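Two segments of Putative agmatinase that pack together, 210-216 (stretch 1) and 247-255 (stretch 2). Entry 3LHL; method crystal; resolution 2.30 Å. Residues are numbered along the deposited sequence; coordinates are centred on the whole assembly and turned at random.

Stretch 1, residues 210-216: VFPGTGT
Stretch 2 (247-255) VELSPDYDT

Two irregular stretches of one chain pack here through both backbone and side chains, burying 403 Å² in all. Residues 210-216 form neither helix nor strand; residues 247-255 are largely loop, with a short 3-10 segment at 251-253. The register is marked by two close CA pairs: Gly 213 lies 4.2 Å from Asp 254 and Thr 214 lies 4.5 Å from Ser 250, CA to CA, so the chains run in opposite directions here.

Gly 213, at phi/psi -77/63, is the most heavily covered residue and the pivot of the contact. Its carbonyl accepts a short, nearly straight hydrogen bond from the backbone of Ser 250 (-125/88; Ser 250 N to Gly 213 O 2.7 Å, 162° at the hydrogen). Lack of a side chain suits this place: an ideal CB would lie only 3.0 Å from Asp 254 CB and 3.2 Å from Ser 250 O. The bare CA instead comes within 4.1 Å of Tyr 253 CB. Just before it, the carbonyl of Pro 212 (-78/-14) receives a weak 2.7 Å bond from Thr 214 N to Pro 212 O.

Thr 214 is extended (-149/162), with chi1 t at -166°. Its CA-to-CB bond points away overall, yet OG1 donates to a backbone carbonyl, Thr 214 OG1 to Glu 248 O at 2.7 Å. A short side chain carrying a hydroxyl can thus reach the carbonyl. The same oxygen receives a CA-H...O contact, Thr 214 CA to Glu 248 O at 3.4 Å, and a hydrogen bond from a water (2.7 Å). That water also donates to Glu 248 OE1 (2.8 Å) and accepts from Gly 215 N (2.6 Å), bridging the stretches. Glu 248 itself has phi/psi 75/12, with chi1 and chi2 both m.

Asp 254 (-114/92, chi1 t at -177°, chi2 -12°) points toward stretch 1. Its CB packs against the backbone, Asp 254 CB to Gly 213 N 3.5 Å, while its carboxylate reaches Pro 212, Asp 254 OD2 to Pro 212 CG 3.5 Å. A second water donates to both Asp 254 OD2 (2.7 Å) and Val 210 O (3.0 Å). Asp 254 N donates a 2.9 Å hydrogen bond to Pro 251 O, the i to i+3 pattern of the 3-10 segment. Within that segment Tyr 253 (-74/-13, chi1 m at -67°, chi2 -50°) also points toward stretch 1. Partly exposed, it can hold Tyr 253 CB 3.8 Å from Pro 212 O and Tyr 253 CD2 3.8 Å from Thr 214 O while its OH is hydrogen-bonded elsewhere in the structure.

The apolar contribution comes from Phe 211 (-126/74, chi1 t, chi2 87°) and Leu 249 (chi1 t, chi2 p), large apolar side chains suited to a buried place, whose ends meet with Phe 211 CZ 3.3 Å from Leu 249 CD1.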

# COMPACT_ATOMS: atom_id res chain seq x y z
N VAL A 210 -15.56 3.53 -8.97
CA VAL A 210 -15.75 2.66 -7.81
C VAL A 210 -15.12 3.32 -6.59
O VAL A 210 -15.71 3.35 -5.51
CB VAL A 210 -15.09 1.28 -8.03
CG1 VAL A 210 -15.10 0.47 -6.74
CG2 VAL A 210 -15.81 0.54 -9.16
N PHE A 211 -13.91 3.86 -6.77
CA PHE A 211 -13.17 4.50 -5.68
C PHE A 211 -12.77 5.91 -6.12
O PHE A 211 -11.61 6.17 -6.42
CB PHE A 211 -11.91 3.68 -5.37
CG PHE A 211 -11.21 4.09 -4.09
CD1 PHE A 211 -11.59 3.55 -2.87
CD2 PHE A 211 -10.15 5.00 -4.12
CE1 PHE A 211 -10.93 3.90 -1.68
CE2 PHE A 211 -9.49 5.36 -2.95
CZ PHE A 211 -9.87 4.81 -1.73
N PRO A 212 -13.73 6.84 -6.16
CA PRO A 212 -13.43 8.21 -6.58
C PRO A 212 -12.77 9.06 -5.49
O PRO A 212 -12.23 10.14 -5.78
CB PRO A 212 -14.80 8.74 -6.99
CG PRO A 212 -15.71 8.06 -6.01
CD PRO A 212 -15.18 6.64 -5.98
N GLY A 213 -12.81 8.58 -4.25
CA GLY A 213 -12.20 9.31 -3.15
C GLY A 213 -10.70 9.15 -3.16
O GLY A 213 -10.12 8.59 -2.22
N THR A 214 -10.07 9.63 -4.23
CA THR A 214 -8.63 9.54 -4.38
C THR A 214 -8.12 10.74 -5.17
O THR A 214 -8.90 11.41 -5.86
CB THR A 214 -8.23 8.22 -5.09
OG1 THR A 214 -6.83 7.99 -4.94
CG2 THR A 214 -8.58 8.28 -6.57
N GLY A 215 -6.82 11.00 -5.09
CA GLY A 215 -6.25 12.15 -5.76
C GLY A 215 -6.27 12.21 -7.27
O GLY A 215 -6.57 13.25 -7.85
N THR A 216 -5.95 11.09 -7.92
CA THR A 216 -5.88 11.04 -9.38
C THR A 216 -6.67 9.86 -9.94
O THR A 216 -6.09 8.87 -10.38
CB THR A 216 -4.42 10.89 -9.83
OG1 THR A 216 -3.59 11.71 -9.00
CG2 THR A 216 -4.26 11.31 -11.30
N VAL A 247 -2.60 3.20 0.40
CA VAL A 247 -2.47 4.64 0.33
C VAL A 247 -3.37 5.31 -0.70
O VAL A 247 -4.04 4.65 -1.48
CB VAL A 247 -1.00 5.03 -0.00
CG1 VAL A 247 -0.05 4.50 1.08
CG2 VAL A 247 -0.61 4.43 -1.35
N GLU A 248 -3.36 6.64 -0.66
CA GLU A 248 -4.09 7.49 -1.58
C GLU A 248 -5.61 7.63 -1.40
O GLU A 248 -6.30 8.13 -2.28
CB GLU A 248 -3.75 7.10 -3.03
CG GLU A 248 -2.29 7.36 -3.40
CD GLU A 248 -1.86 8.83 -3.26
OE1 GLU A 248 -2.59 9.60 -2.60
OE2 GLU A 248 -0.79 9.21 -3.80
N LEU A 249 -6.12 7.16 -0.26
CA LEU A 249 -7.54 7.34 0.02
C LEU A 249 -7.66 8.82 0.37
O LEU A 249 -7.01 9.29 1.31
CB LEU A 249 -8.01 6.52 1.22
CG LEU A 249 -9.34 7.05 1.80
CD1 LEU A 249 -10.50 6.69 0.86
CD2 LEU A 249 -9.58 6.47 3.18
N SER A 250 -8.46 9.55 -0.39
CA SER A 250 -8.68 10.97 -0.15
C SER A 250 -10.20 11.09 -0.05
O SER A 250 -10.88 11.34 -1.04
CB SER A 250 -8.14 11.80 -1.32
OG SER A 250 -8.04 13.16 -0.95
N PRO A 251 -10.73 10.91 1.17
CA PRO A 251 -12.14 10.94 1.61
C PRO A 251 -13.08 11.96 0.99
O PRO A 251 -14.05 11.60 0.32
CB PRO A 251 -12.02 11.13 3.12
CG PRO A 251 -10.76 10.44 3.45
CD PRO A 251 -9.84 10.90 2.34
N ASP A 252 -12.81 13.23 1.24
CA ASP A 252 -13.67 14.30 0.75
C ASP A 252 -14.01 14.28 -0.73
O ASP A 252 -15.05 14.80 -1.12
CB ASP A 252 -13.08 15.66 1.12
CG ASP A 252 -12.81 15.78 2.61
OD1 ASP A 252 -13.63 15.27 3.40
OD2 ASP A 252 -11.79 16.40 2.98
N TYR A 253 -13.17 13.67 -1.56
CA TYR A 253 -13.47 13.64 -2.99
C TYR A 253 -14.60 12.68 -3.35
O TYR A 253 -15.12 12.73 -4.47
CB TYR A 253 -12.21 13.33 -3.80
CG TYR A 253 -11.18 14.45 -3.71
CD1 TYR A 253 -11.55 15.78 -3.95
CD2 TYR A 253 -9.86 14.18 -3.37
CE1 TYR A 253 -10.61 16.82 -3.85
CE2 TYR A 253 -8.92 15.20 -3.26
CZ TYR A 253 -9.30 16.52 -3.50
OH TYR A 253 -8.38 17.53 -3.38
N ASP A 254 -14.98 11.82 -2.41
CA ASP A 254 -16.08 10.89 -2.63
C ASP A 254 -17.17 11.30 -1.65
O ASP A 254 -17.20 10.85 -0.51
CB ASP A 254 -15.68 9.44 -2.35
CG ASP A 254 -16.81 8.46 -2.66
OD1 ASP A 254 -17.95 8.91 -2.87
OD2 ASP A 254 -16.55 7.24 -2.69
N THR A 255 -18.06 12.17 -2.12
CA THR A 255 -19.15 12.67 -1.29
C THR A 255 -20.09 11.58 -0.78
O THR A 255 -20.80 11.80 0.20
CB THR A 255 -19.97 13.73 -2.05
OG1 THR A 255 -20.24 13.28 -3.39
CG2 THR A 255 -19.20 15.04 -2.12
O HOH W 1 -17.56 5.27 -4.18
O HOH W 2 -5.17 10.44 -3.14